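Local atomic coordinates of class II aldolase/adducin N-terminal domain-containing protein (Thermoplasma acidophilum, PDB entry 3M4R), a protein that binds zinc through this N-terminal class II aldolase/adducin domain and, as a whole, is probably an oxidoreductase of otherwise uncharacterised function. Residues 98-103 with 116-121; 24-29 with 199-204; 123-128 with 174-179; 45-50 with 55-60. All coordinates share one frame; numbering follows the deposited sequence. Where two conformers were deposited one is given.

In the fold
The four contacts all belong to one class II aldolase/adducin N-terminal domain, built round a mixed sheet. Along the chain, interaction 2 closes the largest loop, from helix 16-28 to helix 197-215, and the others are nested within it in the order 4, 1, 3. Interactions 1 and 2 lie on opposite sides of the chain's centre, their own centres about 22 Å apart. Interaction 4 joins two neighbouring strands, and its Leu58 and Val60 pack against Thr117 of interaction 1. Interaction 3 leads into strand 127-131, the sheet neighbour of strand 40-48. Together they tie distant parts of the chain into the one domain that carries the zinc site, with Glu116 of interaction 1 among the ligands.

Interaction 1 (98-103 with 116-121); sequences VDYLKK and ETFLHA. With ZN (zinc ion), chain B.
Thr117 and Phe118, at the start of helix 117-121, meet Leu101 and Tyr100 of helix 94-103 in a small apolar contact; the two short axes approach to 12.3 Å. Just ahead of them, Glu116 turns away from the other helix. Its extended chain grips the zinc ion with both carboxylate oxygens, OE1 and OE2 each 2.3 Å from the metal, and a water and three histidines supply the other ligands. Asn40 hydrogen-bonds to OE1 and also to NE2 of His120, so it acts as a second-shell link between the two.

Thr117 has CG2 trans to its own nitrogen (OG1 at chi1 -68°), which sends the methyl toward Leu101, where Leu101 CD2 lies 3.8 Å from Thr117 CG2. The hydroxyl OG1 is held by the carbonyl of Ser114, so a threonine can give a hydroxyl to that carbonyl and a methyl to Leu101. Phe118 follows with its ring end between two neighbours: Leu101 CD2 comes within 3.7 Å of Phe118 CZ, and Tyr100 CD1 reaches the ring edge, near its plane, at 3.8 Å from the same CZ. The rings form an offset edge-to-face pair, centroids 5.9 Å apart and planes at 60°, with the edge of Phe118 directed at the face of Tyr100. A phenol suits this place because its OH reaches the Asp82 carbonyl.

The contact lies directly beside Glu116 in the chain, and Glu116 with His130, His132 and His188 forms the three-histidine, one-carboxylate zinc site of this class II aldolase domain.

Interaction 2 (24-29 with 199-204); sequences SRLIGS and EAYDRH
Apolar packing between two helices, 16-28 near the beginning of the domain and 197-215 at its end, brings Leu26 and Ile27 against Tyr201. In this AraD-like alpha/beta fold both helices lie along the central sheet: Ser24 is tied to Thr41 of strand 40-48, while Tyr201 also touches Met129 of strand 127-131 and His204 hydrogen-bonds to Thr192 and Ser131. The contact therefore joins helices from distant parts of the chain, and the side chain of Ile27 is about 8 Å from that of the zinc ligand His130.

Tyr201 carries the interface. Its CG stands opposite the backbone N (chi1 179°), which throws the ring outward from its helix into the angle between the two aliphatic side chains. Leu26 crosses it at about a right angle and lays CD1 over one face in a CH-pi contact, 4.1 Å from the ring centroid and 14° off the normal, slightly displaced toward the rim. A branched aliphatic group suits the face of an aromatic ring, and Leu26 CB, on the same side of the ring, adds a touch 3.8 Å from Tyr201 CE1. Replacing this tyrosine by an alanine would probably strand the Leu26 methyl without its ring face and open a gap between the helices.

Ile27 works differently. Its terminal methyl, brought forward by a bent chain (chi2 -51°), meets the ring near its plane: Ile27 CD1 is 3.6 Å from Tyr201 CE1.

Interaction 3 (123-128 with 174-179); sequences LPYKFV and NCFKKG
Leu123, Pro124 and Tyr125 pack from three directions against the ring of Phe176, which follows directly on helix 166-175 and is the first residue to leave helical geometry there. The three precede strand 127-131, so the contact joins the way into one central strand to the exit from a helix.

One CH-pi contact is made by Pro124, whose CD sits over a face of the Phe176 ring, 4.1 Å from its centroid and 20° off the normal. The pyrrolidine comes from the opposite direction to the ring, with Pro124 CG adding a touch 3.8 Å from Phe176 CE2. Proline fits doubly, since it is also the centre of an inverse gamma turn, whose Tyr125 N to Leu123 O bond is weak.

Aliphatic packing comes from Leu123: its CD2 methyl lies 3.5 Å from Phe176 CD1, approaching obliquely near the base of the ring.

The aromatic pair is rim to rim. Tyr125 CE2 comes to 3.6 Å from Phe176 CZ, the ring planes stand at 84° and neither ring lies over the other's face. Phe193 of strand 189-194 extends the cluster, edge-to-face with Phe176 and nearly parallel to Tyr125. With CG trans to its backbone N (chi1 178°), Phe176 extends its ring among all these partners.

Cutting Phe176 back to an alanine is likely to leave Pro124 CD without a ring to rest on and to open a gap between Leu123 and Tyr125.

Because carbon meets carbon throughout, the two segments are held by dispersion and fit of shape, while the carbonyls of Leu123 and Tyr125 turn to the Lys44 amino group.

Interaction 4 (45-50 with 55-60); sequences TTERDH and ISVLRV
Glu47 and Ile55 face each other as a hydrogen-bonded antiparallel pair and carry the largest buried areas, with Thr45 next. Glu47 extends its chain beyond CG across Val57 to reach Arg59. The guanidinium takes it side-on: Arg59 NE bonds to Glu47 OE2 at 2.7 Å and Arg59 NH2 to Glu47 OE1 at 2.8 Å, the latter nearly straight (174°). Each oxygen uses its syn lone pair, and the two flat groups are 24° from coplanar, which fixes the turn of the carboxylate. Arginine suits the place because its remaining nitrogen, NH1, also serves Glu110 and the carbonyl of Phe75.

Ile55 donates its backbone N to Glu47 O at 2.7 Å, while Ile55 O accepts from Glu47 N at 3.1 Å. These bonds belong to the beta hairpin of strands 40-48 and 54-61 in the central sheet. Ile55 CD1 rests 3.9 Å from CB of Asp49, whose carboxylate salt-bridges Arg53 and Arg79.

Thr45 pairs with Val57 through Thr45 N to Val57 O and Val57 N to Thr45 O, each 2.8 Å. Its CG2 lies 3.9 Å from Arg59 CG, so this beta-branched residue offers a hydroxyl to Asp16 and a methyl to the arginine's aliphatic stem.

Interaction 1 (98-103 with 116-121)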
# COMPACT_ATOMS: atom_id res chain seq x y z
N VAL A 98 5.67 -14.62 -6.62
CA VAL A 98 5.02 -14.26 -7.88
C VAL A 98 4.11 -15.38 -8.35
O VAL A 98 2.99 -15.14 -8.80
CB VAL A 98 6.05 -13.88 -8.98
CG1 VAL A 98 5.45 -13.90 -10.38
CG2 VAL A 98 6.65 -12.50 -8.66
N ASP A 99 4.60 -16.62 -8.28
CA ASP A 99 3.80 -17.77 -8.66
C ASP A 99 2.55 -17.87 -7.80
O ASP A 99 1.47 -18.17 -8.29
CB ASP A 99 4.58 -19.06 -8.49
CG ASP A 99 3.88 -20.22 -9.15
OD1 ASP A 99 3.51 -20.09 -10.34
OD2 ASP A 99 3.66 -21.23 -8.47
N TYR A 100 2.70 -17.66 -6.49
CA TYR A 100 1.53 -17.73 -5.56
C TYR A 100 0.46 -16.75 -5.96
O TYR A 100 -0.74 -17.08 -6.05
CB TYR A 100 1.96 -17.49 -4.13
CG TYR A 100 0.92 -17.80 -3.06
CD1 TYR A 100 -0.13 -16.94 -2.82
CD2 TYR A 100 1.01 -18.97 -2.30
CE1 TYR A 100 -1.06 -17.22 -1.81
CE2 TYR A 100 0.06 -19.26 -1.32
CZ TYR A 100 -0.94 -18.40 -1.09
OH TYR A 100 -1.86 -18.73 -0.12
N LEU A 101 0.89 -15.53 -6.20
CA LEU A 101 -0.03 -14.49 -6.57
C LEU A 101 -0.75 -14.78 -7.89
O LEU A 101 -1.94 -14.52 -7.98
CB LEU A 101 0.66 -13.12 -6.59
CG LEU A 101 1.13 -12.55 -5.26
CD1 LEU A 101 1.97 -11.32 -5.50
CD2 LEU A 101 -0.07 -12.23 -4.31
N LYS A 102 -0.04 -15.33 -8.88
CA LYS A 102 -0.61 -15.70 -10.14
C LYS A 102 -1.70 -16.72 -9.90
O LYS A 102 -2.77 -16.62 -10.51
CB LYS A 102 0.48 -16.27 -11.11
CG LYS A 102 -0.02 -16.62 -12.52
CD LYS A 102 1.15 -17.17 -13.49
CE LYS A 102 0.66 -17.31 -15.01
NZ LYS A 102 1.24 -18.38 -15.94
N LYS A 103 -1.46 -17.67 -9.00
CA LYS A 103 -2.45 -18.75 -8.77
C LYS A 103 -3.66 -18.21 -7.96
O LYS A 103 -4.67 -18.92 -7.78
CB LYS A 103 -1.80 -19.89 -8.02
CG LYS A 103 -0.82 -20.72 -8.89
CD LYS A 103 0.01 -21.78 -8.08
CE LYS A 103 0.98 -22.52 -9.00
NZ LYS A 103 1.71 -23.52 -8.21
N GLU A 116 4.54 -6.19 -4.37
CA GLU A 116 4.29 -5.84 -2.96
C GLU A 116 2.90 -6.13 -2.48
O GLU A 116 2.48 -5.60 -1.44
CB GLU A 116 4.61 -4.33 -2.74
CG GLU A 116 5.99 -4.04 -3.28
CD GLU A 116 6.68 -2.84 -2.68
OE1 GLU A 116 6.57 -1.75 -3.33
OE2 GLU A 116 7.34 -3.00 -1.60
N THR A 117 2.18 -7.01 -3.19
CA THR A 117 0.79 -7.26 -2.89
C THR A 117 0.56 -7.71 -1.47
O THR A 117 -0.49 -7.38 -0.88
CB THR A 117 0.17 -8.30 -3.90
OG1 THR A 117 0.09 -7.69 -5.20
CG2 THR A 117 -1.21 -8.71 -3.45
N PHE A 118 1.47 -8.48 -0.92
CA PHE A 118 1.26 -8.97 0.44
C PHE A 118 1.31 -7.88 1.51
O PHE A 118 0.68 -8.03 2.55
CB PHE A 118 2.21 -10.08 0.80
CG PHE A 118 1.86 -11.39 0.12
CD1 PHE A 118 0.73 -12.08 0.48
CD2 PHE A 118 2.62 -11.86 -0.93
CE1 PHE A 118 0.39 -13.27 -0.16
CE2 PHE A 118 2.29 -13.07 -1.56
CZ PHE A 118 1.16 -13.76 -1.17
N LEU A 119 1.96 -6.73 1.23
CA LEU A 119 1.86 -5.59 2.20
C LEU A 119 0.41 -5.17 2.37
O LEU A 119 -0.06 -4.77 3.48
CB LEU A 119 2.67 -4.37 1.75
CG LEU A 119 4.17 -4.51 1.52
CD1 LEU A 119 4.81 -3.18 1.02
CD2 LEU A 119 4.87 -5.02 2.80
N HIS A 120 -0.30 -5.24 1.26
CA HIS A 120 -1.69 -4.81 1.18
C HIS A 120 -2.65 -5.83 1.80
O HIS A 120 -3.61 -5.50 2.57
CB HIS A 120 -2.01 -4.57 -0.28
CG HIS A 120 -1.25 -3.40 -0.85
ND1 HIS A 120 -1.79 -2.13 -0.91
CD2 HIS A 120 0.01 -3.31 -1.36
CE1 HIS A 120 -0.89 -1.30 -1.42
NE2 HIS A 120 0.21 -1.98 -1.71
N ALA A 121 -2.44 -7.08 1.41
CA ALA A 121 -3.35 -8.17 1.83
C ALA A 121 -3.33 -8.34 3.32
O ALA A 121 -4.35 -8.61 3.93
CB ALA A 121 -2.98 -9.54 1.12
ZN ZN B . 7.90 -0.75 -1.77
O HOH W 1 9.44 -1.57 -2.80

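Interaction 2 (24-29 with 199-204)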
# COMPACT_ATOMS: atom_id res chain seq x y z
N SER A 24 -4.94 6.89 -6.15
CA SER A 24 -3.71 6.53 -6.82
C SER A 24 -3.23 7.68 -7.65
O SER A 24 -2.07 8.05 -7.62
CB SER A 24 -3.95 5.32 -7.69
OG SER A 24 -4.30 4.25 -6.85
N ARG A 25 -4.15 8.27 -8.39
CA ARG A 25 -3.81 9.43 -9.23
C ARG A 25 -3.23 10.59 -8.41
O ARG A 25 -2.23 11.19 -8.82
CB ARG A 25 -5.02 9.86 -10.03
CG ARG A 25 -5.36 8.86 -11.13
CD ARG A 25 -6.72 9.15 -11.70
NE ARG A 25 -7.02 8.26 -12.80
CZ ARG A 25 -8.13 8.31 -13.54
NH1 ARG A 25 -9.03 9.26 -13.35
NH2 ARG A 25 -8.30 7.44 -14.53
N LEU A 26 -3.83 10.89 -7.26
CA LEU A 26 -3.33 11.97 -6.38
C LEU A 26 -1.90 11.70 -5.90
O LEU A 26 -1.08 12.54 -5.98
CB LEU A 26 -4.23 12.12 -5.16
CG LEU A 26 -5.59 12.76 -5.38
CD1 LEU A 26 -6.24 13.01 -4.03
CD2 LEU A 26 -5.50 14.06 -6.15
N ILE A 27 -1.63 10.48 -5.46
CA ILE A 27 -0.32 10.10 -4.99
C ILE A 27 0.71 10.16 -6.13
O ILE A 27 1.82 10.66 -5.94
CB ILE A 27 -0.34 8.67 -4.45
CG1 ILE A 27 -1.14 8.60 -3.15
CG2 ILE A 27 1.07 8.12 -4.23
CD1 ILE A 27 -0.74 9.59 -2.14
N GLY A 28 0.37 9.61 -7.30
CA GLY A 28 1.28 9.58 -8.45
C GLY A 28 1.46 10.95 -9.08
O GLY A 28 2.33 11.13 -9.92
N SER A 29 0.63 11.91 -8.69
CA SER A 29 0.76 13.26 -9.21
C SER A 29 1.84 14.07 -8.47
O SER A 29 2.30 15.10 -8.98
CB SER A 29 -0.58 13.99 -9.17
OG SER A 29 -1.40 13.55 -10.23
N GLU A 199 -9.15 8.71 4.06
CA GLU A 199 -8.48 8.43 5.34
C GLU A 199 -7.05 7.98 5.11
O GLU A 199 -6.14 8.46 5.76
CB GLU A 199 -9.22 7.35 6.14
CG GLU A 199 -10.12 7.84 7.25
CD GLU A 199 -10.91 6.71 7.87
OE1 GLU A 199 -10.51 5.50 7.76
OE2 GLU A 199 -11.96 7.01 8.45
N ALA A 200 -6.87 7.00 4.23
CA ALA A 200 -5.52 6.50 3.92
C ALA A 200 -4.64 7.61 3.31
O ALA A 200 -3.47 7.74 3.66
CB ALA A 200 -5.59 5.27 2.94
N TYR A 201 -5.23 8.37 2.40
CA TYR A 201 -4.54 9.49 1.74
C TYR A 201 -4.16 10.57 2.73
O TYR A 201 -3.03 11.00 2.78
CB TYR A 201 -5.43 10.15 0.70
CG TYR A 201 -4.76 11.33 0.02
CD1 TYR A 201 -3.75 11.12 -0.91
CD2 TYR A 201 -5.10 12.65 0.32
CE1 TYR A 201 -3.10 12.18 -1.54
CE2 TYR A 201 -4.45 13.75 -0.31
CZ TYR A 201 -3.45 13.48 -1.25
OH TYR A 201 -2.77 14.49 -1.89
N ASP A 202 -5.12 11.06 3.48
CA ASP A 202 -4.81 12.15 4.42
C ASP A 202 -3.67 11.73 5.37
O ASP A 202 -2.79 12.54 5.71
CB ASP A 202 -6.05 12.58 5.24
CG ASP A 202 -7.11 13.34 4.40
OD1 ASP A 202 -6.83 13.80 3.25
OD2 ASP A 202 -8.25 13.51 4.93
N ARG A 203 -3.70 10.48 5.82
CA ARG A 203 -2.67 9.97 6.71
C ARG A 203 -1.33 9.96 6.00
O ARG A 203 -0.30 10.27 6.62
CB ARG A 203 -2.95 8.56 7.21
CG ARG A 203 -4.04 8.49 8.25
CD ARG A 203 -4.59 7.10 8.55
NE ARG A 203 -5.49 7.20 9.70
CZ ARG A 203 -6.46 6.35 10.02
NH1 ARG A 203 -6.68 5.28 9.30
NH2 ARG A 203 -7.21 6.59 11.08
N HIS A 204 -1.34 9.63 4.71
CA HIS A 204 -0.09 9.62 3.96
C HIS A 204 0.54 11.02 3.88
O HIS A 204 1.74 11.21 4.12
CB HIS A 204 -0.32 9.07 2.56
CG HIS A 204 0.80 8.21 2.07
ND1 HIS A 204 0.82 6.84 2.27
CD2 HIS A 204 1.93 8.51 1.38
CE1 HIS A 204 1.95 6.35 1.77
NE2 HIS A 204 2.62 7.34 1.20

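Interaction 3 (123-128 with 174-179)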
# COMPACT_ATOMS: atom_id res chain seq x y z
N LEU A 123 -2.70 -6.16 5.77
CA LEU A 123 -3.16 -5.07 6.63
C LEU A 123 -4.68 -5.00 6.56
O LEU A 123 -5.26 -4.91 5.46
CB LEU A 123 -2.55 -3.76 6.16
CG LEU A 123 -1.07 -3.57 6.50
CD1 LEU A 123 -0.50 -2.32 5.78
CD2 LEU A 123 -0.92 -3.48 7.99
N PRO A 124 -5.35 -5.08 7.73
CA PRO A 124 -6.78 -5.29 7.72
C PRO A 124 -7.55 -3.98 7.71
O PRO A 124 -8.36 -3.72 8.65
CB PRO A 124 -7.02 -6.01 9.06
CG PRO A 124 -6.02 -5.41 9.96
CD PRO A 124 -4.79 -5.27 9.08
N TYR A 125 -7.28 -3.18 6.70
CA TYR A 125 -8.03 -1.99 6.39
C TYR A 125 -8.43 -2.08 4.93
O TYR A 125 -7.73 -2.67 4.08
CB TYR A 125 -7.18 -0.73 6.63
CG TYR A 125 -7.34 -0.02 7.99
CD1 TYR A 125 -8.52 0.65 8.30
CD2 TYR A 125 -6.29 0.04 8.91
CE1 TYR A 125 -8.70 1.32 9.54
CE2 TYR A 125 -6.42 0.74 10.14
CZ TYR A 125 -7.64 1.37 10.46
OH TYR A 125 -7.83 2.07 11.66
N LYS A 126 -9.60 -1.52 4.62
CA LYS A 126 -10.12 -1.59 3.26
C LYS A 126 -9.14 -0.99 2.24
O LYS A 126 -8.90 -1.60 1.18
CB LYS A 126 -11.50 -0.93 3.19
CG LYS A 126 -12.24 -1.10 1.90
CD LYS A 126 -13.64 -0.56 2.01
CE LYS A 126 -14.33 -0.53 0.64
NZ LYS A 126 -14.76 -1.90 0.19
N PHE A 127 -8.62 0.19 2.52
CA PHE A 127 -7.70 0.88 1.60
C PHE A 127 -6.30 0.89 2.21
O PHE A 127 -6.13 1.15 3.38
CB PHE A 127 -8.13 2.36 1.35
CG PHE A 127 -9.36 2.50 0.51
CD1 PHE A 127 -10.63 2.34 1.09
CD2 PHE A 127 -9.26 2.80 -0.84
CE1 PHE A 127 -11.77 2.47 0.33
CE2 PHE A 127 -10.44 2.91 -1.62
CZ PHE A 127 -11.67 2.75 -1.03
N VAL A 128 -5.29 0.64 1.38
CA VAL A 128 -3.90 0.69 1.78
C VAL A 128 -3.14 1.43 0.67
O VAL A 128 -3.36 1.20 -0.53
CB VAL A 128 -3.31 -0.73 1.92
CG1 VAL A 128 -1.83 -0.67 2.27
CG2 VAL A 128 -4.09 -1.56 2.97
N ASN A 174 2.64 -8.31 11.46
CA ASN A 174 2.77 -8.50 12.90
C ASN A 174 2.94 -7.20 13.70
O ASN A 174 2.59 -7.17 14.86
CB ASN A 174 3.93 -9.45 13.21
CG ASN A 174 3.70 -10.87 12.66
OD1 ASN A 174 2.56 -11.39 12.59
ND2 ASN A 174 4.81 -11.52 12.29
N CYS A 175 3.42 -6.12 13.08
CA CYS A 175 3.62 -4.88 13.84
C CYS A 175 2.39 -3.99 13.77
O CYS A 175 2.25 -3.07 14.55
CB CYS A 175 4.85 -4.14 13.35
SG CYS A 175 6.34 -5.10 13.59
N PHE A 176 1.48 -4.28 12.85
CA PHE A 176 0.27 -3.50 12.78
C PHE A 176 -0.44 -3.52 14.15
O PHE A 176 -0.56 -4.57 14.75
CB PHE A 176 -0.66 -4.01 11.68
CG PHE A 176 -1.94 -3.25 11.63
CD1 PHE A 176 -1.98 -2.00 11.02
CD2 PHE A 176 -3.08 -3.72 12.28
CE1 PHE A 176 -3.16 -1.26 10.98
CE2 PHE A 176 -4.26 -2.97 12.28
CZ PHE A 176 -4.31 -1.73 11.63
N LYS A 177 -0.84 -2.35 14.65
CA LYS A 177 -1.69 -2.26 15.87
C LYS A 177 -2.91 -1.36 15.61
O LYS A 177 -2.81 -0.35 14.90
CB LYS A 177 -0.90 -1.73 17.07
CG LYS A 177 0.15 -2.70 17.64
N LYS A 178 -4.06 -1.74 16.16
CA LYS A 178 -5.27 -0.90 16.13
C LYS A 178 -4.94 0.57 16.45
O LYS A 178 -4.09 0.85 17.28
CB LYS A 178 -6.31 -1.42 17.15
N GLY A 179 -5.57 1.50 15.74
CA GLY A 179 -5.45 2.92 16.01
C GLY A 179 -4.30 3.71 15.45
O GLY A 179 -4.30 4.94 15.60

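Interaction 4 (45-50 with 55-60)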
# COMPACT_ATOMS: atom_id res chain seq x y z
N THR A 45 -12.54 -5.44 -1.63
CA THR A 45 -13.83 -5.22 -2.23
C THR A 45 -14.59 -6.52 -2.36
O THR A 45 -14.02 -7.59 -2.22
CB THR A 45 -13.64 -4.51 -3.58
OG1 THR A 45 -14.88 -3.94 -4.00
CG2 THR A 45 -13.07 -5.45 -4.64
N THR A 46 -15.90 -6.43 -2.61
CA THR A 46 -16.74 -7.63 -2.83
C THR A 46 -17.09 -7.76 -4.27
O THR A 46 -17.56 -6.81 -4.89
CB THR A 46 -18.02 -7.47 -2.01
OG1 THR A 46 -17.64 -7.21 -0.68
CG2 THR A 46 -18.92 -8.71 -2.03
N GLU A 47 -16.84 -8.97 -4.82
CA GLU A 47 -17.10 -9.25 -6.20
C GLU A 47 -17.68 -10.67 -6.34
O GLU A 47 -17.60 -11.47 -5.40
CB GLU A 47 -15.79 -9.21 -6.99
CG GLU A 47 -15.02 -7.97 -6.78
CD GLU A 47 -13.83 -7.83 -7.72
OE1 GLU A 47 -13.50 -8.79 -8.47
OE2 GLU A 47 -13.20 -6.75 -7.68
N ARG A 48 -18.29 -10.93 -7.48
CA ARG A 48 -18.73 -12.28 -7.84
C ARG A 48 -17.64 -12.90 -8.66
O ARG A 48 -17.12 -12.25 -9.56
CB ARG A 48 -20.03 -12.25 -8.68
N ASP A 49 -17.28 -14.15 -8.39
CA ASP A 49 -16.25 -14.77 -9.22
C ASP A 49 -16.91 -15.50 -10.36
O ASP A 49 -18.15 -15.51 -10.47
CB ASP A 49 -15.26 -15.62 -8.41
CG ASP A 49 -15.80 -16.95 -7.97
OD1 ASP A 49 -16.94 -17.32 -8.31
OD2 ASP A 49 -15.05 -17.63 -7.24
N HIS A 50 -16.11 -16.09 -11.23
CA HIS A 50 -16.64 -16.76 -12.42
C HIS A 50 -17.67 -17.82 -12.06
O HIS A 50 -18.61 -18.08 -12.82
CB HIS A 50 -15.52 -17.36 -13.30
CG HIS A 50 -14.72 -18.44 -12.66
ND1 HIS A 50 -13.86 -18.21 -11.59
CD2 HIS A 50 -14.60 -19.75 -12.97
CE1 HIS A 50 -13.25 -19.35 -11.29
NE2 HIS A 50 -13.68 -20.29 -12.10
N ILE A 55 -17.21 -13.06 -3.21
CA ILE A 55 -15.92 -13.26 -2.52
C ILE A 55 -15.24 -11.95 -2.22
O ILE A 55 -15.53 -10.94 -2.86
CB ILE A 55 -14.91 -14.10 -3.38
CG1 ILE A 55 -14.79 -13.54 -4.81
CG2 ILE A 55 -15.32 -15.61 -3.42
CD1 ILE A 55 -13.44 -13.85 -5.50
N SER A 56 -14.28 -12.00 -1.29
CA SER A 56 -13.49 -10.86 -0.91
C SER A 56 -12.25 -10.77 -1.82
O SER A 56 -11.53 -11.74 -1.96
CB SER A 56 -13.09 -11.01 0.57
OG SER A 56 -12.28 -9.93 0.90
N VAL A 57 -12.09 -9.64 -2.50
CA VAL A 57 -11.07 -9.50 -3.53
C VAL A 57 -10.20 -8.30 -3.14
O VAL A 57 -10.74 -7.24 -2.78
CB VAL A 57 -11.66 -9.28 -4.92
CG1 VAL A 57 -10.59 -9.04 -5.96
CG2 VAL A 57 -12.57 -10.53 -5.38
N LEU A 58 -8.88 -8.48 -3.22
CA LEU A 58 -7.94 -7.42 -3.14
C LEU A 58 -7.67 -6.94 -4.54
O LEU A 58 -7.11 -7.64 -5.35
CB LEU A 58 -6.62 -7.84 -2.45
CG LEU A 58 -5.54 -6.75 -2.30
CD1 LEU A 58 -5.92 -5.73 -1.18
CD2 LEU A 58 -4.19 -7.44 -2.03
N ARG A 59 -8.07 -5.72 -4.82
CA ARG A 59 -7.80 -5.09 -6.10
C ARG A 59 -6.54 -4.25 -5.88
O ARG A 59 -6.56 -3.24 -5.17
CB ARG A 59 -8.98 -4.21 -6.54
CG ARG A 59 -10.19 -4.96 -7.15
CD ARG A 59 -9.91 -5.40 -8.59
NE ARG A 59 -10.84 -6.43 -9.05
CZ ARG A 59 -10.76 -7.10 -10.20
NH1 ARG A 59 -9.84 -6.84 -11.10
NH2 ARG A 59 -11.64 -8.08 -10.45
N VAL A 60 -5.45 -4.71 -6.45
CA VAL A 60 -4.14 -4.17 -6.17
C VAL A 60 -3.52 -3.69 -7.46
O VAL A 60 -3.72 -4.28 -8.52
CB VAL A 60 -3.21 -5.19 -5.49
CG1 VAL A 60 -2.92 -6.41 -6.42
CG2 VAL A 60 -1.88 -4.55 -5.07
O HOH W 2 -13.59 -7.54 0.93